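Local coordinates for protein AAC3-I (Uncultured bacterium, PDB 5HMN) that probably transfers an acetyl group from acetyl-coenzyme A to an amino group of aminoglycoside antibiotics, as a GNAT-fold acetyltransferase linked to antibiotic resistance, at residues Thr20-Phe25 with Ile65-Ala70; Phe54-Ala58 with Lys107-Leu111; Arg81-Ile86 with Ala117-Gln123. One frame throughout, in Å; residues are numbered along the deposited sequence.

Contact 1. Residues Thr20-Phe25 with Ile65-Ala70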
loop_
_atom_site.group_PDB
_atom_site.type_symbol
_atom_site.label_atom_id
_atom_site.label_comp_id
_atom_site.label_asym_id
_atom_site.label_seq_id
_atom_site.Cartn_x
_atom_site.Cartn_y
_atom_site.Cartn_z
ATOM N N THR C 20 -19.773 -7.925 8.551
ATOM C CA THR C 20 -19.825 -9.372 8.433
ATOM C C THR C 20 -18.555 -9.882 7.758
ATOM O O THR C 20 -18.012 -10.921 8.130
ATOM C CB THR C 20 -21.061 -9.820 7.637
ATOM O OG1 THR C 20 -22.242 -9.301 8.265
ATOM C CG2 THR C 20 -21.144 -11.340 7.581
ATOM N N LEU C 21 -18.077 -9.127 6.776
ATOM C CA LEU C 21 -16.851 -9.476 6.071
ATOM C C LEU C 21 -15.665 -9.495 7.035
ATOM O O LEU C 21 -14.783 -10.344 6.923
ATOM C CB LEU C 21 -16.595 -8.498 4.922
ATOM C CG LEU C 21 -15.353 -8.777 4.074
ATOM C CD1 LEU C 21 -15.380 -10.208 3.569
ATOM C CD2 LEU C 21 -15.261 -7.794 2.917
ATOM N N LEU C 22 -15.661 -8.567 7.990
ATOM C CA LEU C 22 -14.619 -8.532 9.013
ATOM C C LEU C 22 -14.592 -9.830 9.817
ATOM O O LEU C 22 -13.526 -10.323 10.173
ATOM C CB LEU C 22 -14.819 -7.338 9.945
ATOM C CG LEU C 22 -14.513 -5.953 9.366
ATOM C CD1 LEU C 22 -14.751 -4.863 10.407
ATOM C CD2 LEU C 22 -13.087 -5.889 8.846
ATOM N N ALA C 23 -15.769 -10.389 10.089
ATOM C CA ALA C 23 -15.869 -11.660 10.804
ATOM C C ALA C 23 -15.331 -12.816 9.961
ATOM O O ALA C 23 -14.750 -13.767 10.488
ATOM C CB ALA C 23 -17.317 -11.928 11.214
ATOM N N THR C 24 -15.530 -12.734 8.651
ATOM C CA THR C 24 -14.977 -13.721 7.725
ATOM C C THR C 24 -13.449 -13.674 7.711
ATOM O O THR C 24 -12.785 -14.719 7.701
ATOM C CB THR C 24 -15.507 -13.502 6.300
ATOM O OG1 THR C 24 -16.927 -13.688 6.294
ATOM C CG2 THR C 24 -14.866 -14.489 5.325
ATOM N N PHE C 25 -12.899 -12.462 7.703
ATOM C CA PHE C 25 -11.454 -12.270 7.779
ATOM C C PHE C 25 -10.897 -12.843 9.081
ATOM O O PHE C 25 -9.898 -13.563 9.074
ATOM C CB PHE C 25 -11.093 -10.780 7.676
ATOM C CG PHE C 25 -11.155 -10.228 6.274
ATOM C CD1 PHE C 25 -10.995 -11.058 5.180
ATOM C CD2 PHE C 25 -11.369 -8.874 6.055
ATOM C CE1 PHE C 25 -11.049 -10.554 3.892
ATOM C CE2 PHE C 25 -11.426 -8.362 4.768
ATOM C CZ PHE C 25 -11.262 -9.206 3.685
ATOM N N ILE C 65 -22.121 -14.321 3.049
ATOM C CA ILE C 65 -20.748 -13.930 2.742
ATOM C C ILE C 65 -19.808 -15.081 3.080
ATOM O O ILE C 65 -19.765 -15.537 4.221
ATOM C CB ILE C 65 -20.333 -12.664 3.518
ATOM C CG1 ILE C 65 -21.146 -11.464 3.030
ATOM C CG2 ILE C 65 -18.832 -12.402 3.362
ATOM C CD1 ILE C 65 -20.868 -10.175 3.780
ATOM N N VAL C 66 -19.073 -15.560 2.080
ATOM C CA VAL C 66 -18.172 -16.700 2.259
ATOM C C VAL C 66 -16.720 -16.324 1.954
ATOM O O VAL C 66 -15.810 -17.145 2.074
ATOM C CB VAL C 66 -18.587 -17.881 1.362
ATOM C CG1 VAL C 66 -19.991 -18.367 1.741
ATOM C CG2 VAL C 66 -18.536 -17.478 -0.102
ATOM N N GLY C 67 -16.506 -15.078 1.561
ATOM C CA GLY C 67 -15.165 -14.610 1.259
ATOM C C GLY C 67 -15.155 -13.140 0.919
ATOM O O GLY C 67 -16.208 -12.524 0.768
ATOM N N GLY C 68 -13.961 -12.571 0.772
ATOM C CA GLY C 68 -13.859 -11.172 0.429
ATOM C C GLY C 68 -12.448 -10.664 0.218
ATOM O O GLY C 68 -11.465 -11.370 0.455
ATOM N N LEU C 69 -12.363 -9.411 -0.217
ATOM C CA LEU C 69 -11.104 -8.788 -0.590
ATOM C C LEU C 69 -11.132 -7.303 -0.245
ATOM O O LEU C 69 -12.128 -6.619 -0.497
ATOM C CB LEU C 69 -10.848 -8.994 -2.092
ATOM C CG LEU C 69 -9.657 -8.338 -2.782
ATOM C CD1 LEU C 69 -9.171 -9.238 -3.909
ATOM C CD2 LEU C 69 -10.027 -6.962 -3.326
ATOM N N ALA C 70 -10.044 -6.818 0.348
ATOM C CA ALA C 70 -9.865 -5.390 0.597
ATOM C C ALA C 70 -8.614 -4.899 -0.125
ATOM O O ALA C 70 -7.544 -5.499 0.000
ATOM C CB ALA C 70 -9.764 -5.112 2.087
#
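With CG of Leu21 swung opposite the backbone N (chi1 -178°) and the chain then bent at chi2 (53°), the methyl CD1 is laid on the backbone of strand 65-70. It rests 3.6 Å from Gly68 CA and 3.7 Å from Gly67 O. Gly68 presents only backbone, which is why a leucine methyl can settle so near its CA. Phe25 turns the other way, chi1 -77°, and brings its ring edge to the strand: Phe25 CE1 lies 3.6 Å from Gly68 O, with that oxygen in the plane of the ring. Leu21 CG sits over one face of the same ring, offset toward its rim, so the two helix residues hold each other as they reach the strand.

At the other end Ile65 points toward the helix. Its CG2 meets Thr24 OG1 at 3.7 Å and Leu21 CD1 at 4.1 Å, while Ile65 CD1 reaches out to Thr20 CB at 3.9 Å. The methyl of Thr24 comes toward Gly67, where Val66 and Gly67 both face Ala59 in a classic beta bulge.

Segment 20-25 crosses segment 65-70 almost at a right angle, on one side of the central sheet of this GNAT fold, while Val66 and Leu69 turn to the other side and touch helix 100-115. Phe77 of the second subunit packs on Leu22 and Ala70. The helix is held by methyls and a ring edge set against glycine backbone, and by Ile65 against Thr20, Leu21 and Thr24, a grip that depends on shape rather than on polar bonding.

Contact 2. Residues Phe54-Ala58 with Lys107-Leu111; sequences FIALA and KLKEL
Leu57 sends both of its methyls into helix 107-111. Its CG stands opposite the carbonyl carbon (chi1 -56°) and the chain is extended beyond it, a form that carries the fork well off the strand. The two branches then part: Leu57 CD2 meets Leu111 CD1 at 3.6 Å, and Leu57 CD1 touches the aliphatic stem of Lys107, 3.8 Å from CG. The same CD1 lies 4.2 Å from Leu108 CB, so CD1 rests against Lys107 and Leu108, and CD2 against Leu111 one turn later. The two leucines, Leu57 and Leu111, pass alongside each other, pointing contrary ways.

Lys107 gives only its CB and CG. A bend at chi2 (72°) takes the rest of the chain away from the strand, and its NZ forms a long salt bridge with Glu110 OE2, one turn on, at 3.8 Å.

Strand 54-61 and helix 100-115 are parts of the GNAT core, where this helix, following strand 82-91 in the chain, lies on one side of the sheet. Here the helix segment runs obliquely against the strand, and the two segment axes come no closer than 10.6 Å, so side chains bridge the gap. Ala56 faces the opposite side of the sheet, where Leu49 of helix 42-49 lies.

Ile55 sits two residues before Leu57, on the same face of the strand. Its CG2 approaches Leu108 CD1 at 4.0 Å, the two side chains crossing at a slant, and lies 4.3 Å from Leu111 CD1. Leu108, with chi1 -170°, directs CD1 to Ile55 and also packs on Ile84 and Ile86 of strand 82-91; beyond Leu57 and Leu111, Gln9 of strand 5-9 takes up the packing.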
loop_
_atom_site.group_PDB
_atom_site.type_symbol
_atom_site.label_atom_id
_atom_site.label_comp_id
_atom_site.label_asym_id
_atom_site.label_seq_id
_atom_site.Cartn_x
_atom_site.Cartn_y
_atom_site.Cartn_z
ATOM N N PHE C 54 -10.183 3.229 -1.842
ATOM C CA PHE C 54 -10.475 1.976 -1.142
ATOM C C PHE C 54 -11.449 1.101 -1.925
ATOM O O PHE C 54 -12.444 1.587 -2.459
ATOM C CB PHE C 54 -11.034 2.250 0.259
ATOM C CG PHE C 54 -11.265 1.002 1.072
ATOM C CD1 PHE C 54 -10.196 0.262 1.548
ATOM C CD2 PHE C 54 -12.553 0.565 1.353
ATOM C CE1 PHE C 54 -10.398 -0.887 2.296
ATOM C CE2 PHE C 54 -12.766 -0.583 2.101
ATOM C CZ PHE C 54 -11.685 -1.313 2.574
ATOM N N ILE C 55 -11.145 -0.196 -1.992
ATOM C CA ILE C 55 -11.994 -1.161 -2.682
ATOM C C ILE C 55 -12.277 -2.367 -1.786
ATOM O O ILE C 55 -11.356 -3.018 -1.290
ATOM C CB ILE C 55 -11.350 -1.653 -3.999
ATOM C CG1 ILE C 55 -11.122 -0.482 -4.959
ATOM C CG2 ILE C 55 -12.218 -2.720 -4.655
ATOM C CD1 ILE C 55 -10.412 -0.866 -6.242
ATOM N N ALA C 56 -13.555 -2.660 -1.581
ATOM C CA ALA C 56 -13.953 -3.817 -0.786
ATOM C C ALA C 56 -14.864 -4.728 -1.592
ATOM O O ALA C 56 -15.917 -4.302 -2.058
ATOM C CB ALA C 56 -14.645 -3.372 0.494
ATOM N N LEU C 57 -14.450 -5.980 -1.766
ATOM C CA LEU C 57 -15.244 -6.954 -2.508
ATOM C C LEU C 57 -15.729 -8.061 -1.581
ATOM O O LEU C 57 -14.997 -8.513 -0.701
ATOM C CB LEU C 57 -14.433 -7.564 -3.658
ATOM C CG LEU C 57 -13.810 -6.612 -4.679
ATOM C CD1 LEU C 57 -13.091 -7.397 -5.765
ATOM C CD2 LEU C 57 -14.866 -5.702 -5.283
ATOM N N ALA C 58 -16.963 -8.502 -1.792
ATOM C CA ALA C 58 -17.519 -9.600 -1.011
ATOM C C ALA C 58 -18.046 -10.700 -1.919
ATOM O O ALA C 58 -18.700 -10.429 -2.922
ATOM C CB ALA C 58 -18.626 -9.095 -0.094
ATOM N N LYS C 107 -12.588 -10.149 -10.578
ATOM C CA LYS C 107 -13.438 -8.977 -10.417
ATOM C C LYS C 107 -12.600 -7.725 -10.195
ATOM O O LYS C 107 -12.920 -6.653 -10.709
ATOM C CB LYS C 107 -14.401 -9.175 -9.249
ATOM C CG LYS C 107 -15.203 -7.945 -8.875
ATOM C CD LYS C 107 -16.261 -7.636 -9.910
ATOM C CE LYS C 107 -17.146 -6.493 -9.448
ATOM N NZ LYS C 107 -18.200 -6.174 -10.449
ATOM N N LEU C 108 -11.525 -7.865 -9.428
ATOM C CA LEU C 108 -10.651 -6.733 -9.140
ATOM C C LEU C 108 -9.929 -6.275 -10.407
ATOM O O LEU C 108 -9.654 -5.089 -10.578
ATOM C CB LEU C 108 -9.640 -7.100 -8.052
ATOM C CG LEU C 108 -8.815 -5.942 -7.487
ATOM C CD1 LEU C 108 -9.728 -4.901 -6.857
ATOM C CD2 LEU C 108 -7.798 -6.447 -6.477
ATOM N N LYS C 109 -9.635 -7.224 -11.293
ATOM C CA LYS C 109 -9.006 -6.918 -12.576
ATOM C C LYS C 109 -9.895 -6.041 -13.449
ATOM O O LYS C 109 -9.456 -5.012 -13.959
ATOM C CB LYS C 109 -8.664 -8.204 -13.331
ATOM C CG LYS C 109 -7.504 -8.995 -12.750
ATOM C CD LYS C 109 -7.193 -10.204 -13.617
ATOM C CE LYS C 109 -5.996 -10.975 -13.091
ATOM N NZ LYS C 109 -5.644 -12.127 -13.966
ATOM N N GLU C 110 -11.149 -6.453 -13.630
ATOM C CA GLU C 110 -12.069 -5.689 -14.471
ATOM C C GLU C 110 -12.423 -4.355 -13.817
ATOM O O GLU C 110 -12.769 -3.393 -14.498
ATOM C CB GLU C 110 -13.332 -6.499 -14.775
ATOM C CG GLU C 110 -14.158 -6.864 -13.564
ATOM C CD GLU C 110 -15.378 -7.696 -13.921
ATOM O OE1 GLU C 110 -15.209 -8.787 -14.507
ATOM O OE2 GLU C 110 -16.507 -7.256 -13.617
ATOM N N LEU C 111 -12.319 -4.294 -12.492
ATOM C CA LEU C 111 -12.484 -3.031 -11.784
ATOM C C LEU C 111 -11.260 -2.146 -11.991
ATOM O O LEU C 111 -11.372 -0.925 -12.103
ATOM C CB LEU C 111 -12.717 -3.266 -10.293
ATOM C CG LEU C 111 -14.131 -3.647 -9.858
ATOM C CD1 LEU C 111 -14.172 -3.862 -8.356
ATOM C CD2 LEU C 111 -15.124 -2.576 -10.272
#

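Contact 3. Residues Arg81-Ile86 with Ala117-Gln123; sequences RSEIYI and AYVIFVQ
Glu83 OE2 is gripped by the hydroxyl of Tyr118, which donates to it over 2.9 Å from above the carboxylate plane, 37° out of it. Tyr87 of the second subunit adds a weak hydrogen bond to this oxygen, and Lys76 a long, weak ion pair. Tyr118 gets there because its CG sits between the backbone N and the carbonyl carbon (chi1 77°), setting the ring alongside the Glu83 side chain, both pointing the same way. The stem of Arg81 meets the CD2-CE2 side of the ring at a slant, Arg81 CD 3.6 Å from Tyr118 CE2. The tyrosine hydroxyl lies over one face of the Arg81 guanidinium, whose NH2 is salt-bridged to Glu78.

Backbone bonds then join the strands in parallel: Tyr118 N to Ser82 O, Ile84 N to Val119 O, Phe121 N to Ile84 O at 2.9 Å, and Ile86 N to Phe121 O at 3.0 Å. Strands 82-91 and 119-124 are the two ends of a right-handed beta-alpha-beta crossover through helix 100-115. In GNAT enzymes these strands splay apart to admit coenzyme A; fittingly, a water here links Ile86 O and Gln123 N, and Val122 and Gln123 touch the cofactor.

On the face of Glu83, the rings of Tyr85 and Phe121 lie nearly parallel but slid apart, centroids 5.0 Å from each other, with Tyr85 CA over one face of the Phe121 ring. His148 of the second subunit meets that ring too, and residues 120-123 form an antiparallel ladder with a strand of that chain. The other face is aliphatic: Ile86 CG1 packs on Ile120 CG2 at 3.8 Å, Ile86 CB on Val122 CB at 3.7 Å, and Leu108 of helix 100-115 covers Ile84, Ile86 and Ile120.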
loop_
_atom_site.group_PDB
_atom_site.type_symbol
_atom_site.label_atom_id
_atom_site.label_comp_id
_atom_site.label_asym_id
_atom_site.label_seq_id
_atom_site.Cartn_x
_atom_site.Cartn_y
_atom_site.Cartn_z
ATOM N N ARG C 81 -0.325 7.026 -13.715
ATOM C CA ARG C 81 -0.750 5.635 -13.687
ATOM C C ARG C 81 -1.115 5.248 -12.264
ATOM O O ARG C 81 -0.827 5.983 -11.322
ATOM C CB ARG C 81 0.351 4.721 -14.223
ATOM C CG ARG C 81 1.583 4.672 -13.342
ATOM C CD ARG C 81 2.753 4.007 -14.043
ATOM N NE ARG C 81 3.902 3.869 -13.154
ATOM C CZ ARG C 81 5.117 3.514 -13.552
ATOM N NH1 ARG C 81 5.348 3.264 -14.832
ATOM N NH2 ARG C 81 6.103 3.415 -12.671
ATOM N N SER C 82 -1.750 4.095 -12.103
ATOM C CA SER C 82 -2.124 3.644 -10.773
ATOM C C SER C 82 -1.962 2.137 -10.635
ATOM O O SER C 82 -2.035 1.396 -11.617
ATOM C CB SER C 82 -3.564 4.057 -10.452
ATOM O OG SER C 82 -4.494 3.400 -11.295
ATOM N N GLU C 83 -1.724 1.692 -9.408
ATOM C CA GLU C 83 -1.668 0.273 -9.095
ATOM C C GLU C 83 -2.612 -0.045 -7.947
ATOM O O GLU C 83 -2.853 0.800 -7.082
ATOM C CB GLU C 83 -0.252 -0.154 -8.715
ATOM C CG GLU C 83 0.847 0.669 -9.341
ATOM C CD GLU C 83 2.194 0.382 -8.708
ATOM O OE1 GLU C 83 2.222 -0.171 -7.589
ATOM O OE2 GLU C 83 3.225 0.713 -9.329
ATOM N N ILE C 84 -3.129 -1.267 -7.937
ATOM C CA ILE C 84 -4.036 -1.692 -6.878
ATOM C C ILE C 84 -3.315 -2.651 -5.937
ATOM O O ILE C 84 -2.776 -3.676 -6.358
ATOM C CB ILE C 84 -5.304 -2.356 -7.443
ATOM C CG1 ILE C 84 -6.052 -1.384 -8.355
ATOM C CG2 ILE C 84 -6.214 -2.828 -6.315
ATOM C CD1 ILE C 84 -7.301 -1.972 -8.964
ATOM N N TYR C 85 -3.285 -2.289 -4.662
ATOM C CA TYR C 85 -2.656 -3.119 -3.648
ATOM C C TYR C 85 -3.697 -3.949 -2.899
ATOM O O TYR C 85 -4.521 -3.410 -2.165
ATOM C CB TYR C 85 -1.863 -2.241 -2.676
ATOM C CG TYR C 85 -1.235 -2.982 -1.518
ATOM C CD1 TYR C 85 -0.531 -4.161 -1.718
ATOM C CD2 TYR C 85 -1.323 -2.484 -0.228
ATOM C CE1 TYR C 85 0.052 -4.832 -0.661
ATOM C CE2 TYR C 85 -0.743 -3.147 0.834
ATOM C CZ TYR C 85 -0.056 -4.322 0.613
ATOM O OH TYR C 85 0.528 -4.989 1.670
ATOM N N ILE C 86 -3.661 -5.260 -3.095
ATOM C CA ILE C 86 -4.481 -6.162 -2.297
ATOM C C ILE C 86 -3.929 -6.238 -0.878
ATOM O O ILE C 86 -2.817 -6.724 -0.656
ATOM C CB ILE C 86 -4.532 -7.575 -2.903
ATOM C CG1 ILE C 86 -5.138 -7.528 -4.308
ATOM C CG2 ILE C 86 -5.332 -8.504 -2.009
ATOM C CD1 ILE C 86 -5.280 -8.895 -4.969
ATOM N N ALA C 117 -5.905 1.325 -13.913
ATOM C CA ALA C 117 -4.757 0.718 -13.245
ATOM C C ALA C 117 -4.063 -0.255 -14.187
ATOM O O ALA C 117 -4.723 -0.955 -14.952
ATOM C CB ALA C 117 -5.191 0.014 -11.975
ATOM N N TYR C 118 -2.735 -0.298 -14.135
ATOM C CA TYR C 118 -1.976 -1.125 -15.067
ATOM C C TYR C 118 -1.497 -2.418 -14.416
ATOM O O TYR C 118 -1.035 -3.327 -15.103
ATOM C CB TYR C 118 -0.783 -0.344 -15.637
ATOM C CG TYR C 118 0.395 -0.210 -14.694
ATOM C CD1 TYR C 118 1.493 -1.056 -14.797
ATOM C CD2 TYR C 118 0.412 0.766 -13.707
ATOM C CE1 TYR C 118 2.574 -0.936 -13.937
ATOM C CE2 TYR C 118 1.485 0.892 -12.844
ATOM C CZ TYR C 118 2.560 0.039 -12.962
ATOM O OH TYR C 118 3.622 0.162 -12.103
ATOM N N VAL C 119 -1.618 -2.509 -13.093
ATOM C CA VAL C 119 -1.154 -3.699 -12.388
ATOM C C VAL C 119 -1.799 -3.842 -11.007
ATOM O O VAL C 119 -2.186 -2.862 -10.367
ATOM C CB VAL C 119 0.397 -3.695 -12.247
ATOM C CG1 VAL C 119 0.845 -2.658 -11.234
ATOM C CG2 VAL C 119 0.927 -5.077 -11.878
ATOM N N ILE C 120 -1.942 -5.087 -10.574
ATOM C CA ILE C 120 -2.376 -5.389 -9.223
ATOM C C ILE C 120 -1.248 -6.126 -8.517
ATOM O O ILE C 120 -0.667 -7.053 -9.080
ATOM C CB ILE C 120 -3.658 -6.243 -9.220
ATOM C CG1 ILE C 120 -4.807 -5.478 -9.882
ATOM C CG2 ILE C 120 -4.026 -6.655 -7.800
ATOM C CD1 ILE C 120 -6.069 -6.314 -10.071
ATOM N N PHE C 121 -0.913 -5.715 -7.299
ATOM C CA PHE C 121 0.123 -6.431 -6.566
ATOM C C PHE C 121 -0.324 -6.777 -5.149
ATOM O O PHE C 121 -1.230 -6.156 -4.583
ATOM C CB PHE C 121 1.438 -5.638 -6.558
ATOM C CG PHE C 121 1.402 -4.384 -5.729
ATOM C CD1 PHE C 121 1.959 -4.362 -4.461
ATOM C CD2 PHE C 121 0.828 -3.224 -6.222
ATOM C CE1 PHE C 121 1.939 -3.209 -3.695
ATOM C CE2 PHE C 121 0.799 -2.068 -5.459
ATOM C CZ PHE C 121 1.358 -2.062 -4.193
ATOM N N VAL C 122 0.297 -7.809 -4.597
ATOM C CA VAL C 122 -0.078 -8.312 -3.286
ATOM C C VAL C 122 1.117 -9.007 -2.644
ATOM O O VAL C 122 1.860 -9.732 -3.309
ATOM C CB VAL C 122 -1.285 -9.284 -3.370
ATOM C CG1 VAL C 122 -1.002 -10.418 -4.346
ATOM C CG2 VAL C 122 -1.642 -9.834 -1.997
ATOM N N GLN C 123 1.323 -8.752 -1.358
ATOM C CA GLN C 123 2.379 -9.418 -0.611
ATOM C C GLN C 123 1.868 -10.736 -0.059
ATOM O O GLN C 123 0.786 -10.803 0.520
ATOM C CB GLN C 123 2.888 -8.539 0.532
ATOM C CG GLN C 123 3.514 -7.229 0.102
ATOM C CD GLN C 123 4.184 -6.511 1.259
ATOM O OE1 GLN C 123 4.653 -7.143 2.206
ATOM N NE2 GLN C 123 4.224 -5.183 1.192
HETATM O O HOH W 1 -0.767 -7.809 0.483
#

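Overall arrangement
Contacts 1 and 2 lie on opposite sides of the same sheet, through neighbouring strands 64-75 and 54-61: one receives helix 15-28, the other helix 100-115. Both are buried and apolar, but contact 1 sets side chains largely against glycine backbone, whereas contact 2 is side chain on side chain. Contact 3, mostly buried too but with Tyr118 exposed at its edge, carries the hydrogen bonds and polar side-chain pairs that do not cross the other two. It joins the second subunit through a beta ladder; contact 1 touches that subunit by packing. Leu108 ties contacts 2 and 3 together, and Leu69 of contact 1 reaches Leu108 and Ile86, completing one aliphatic core on the helix 100-115 side.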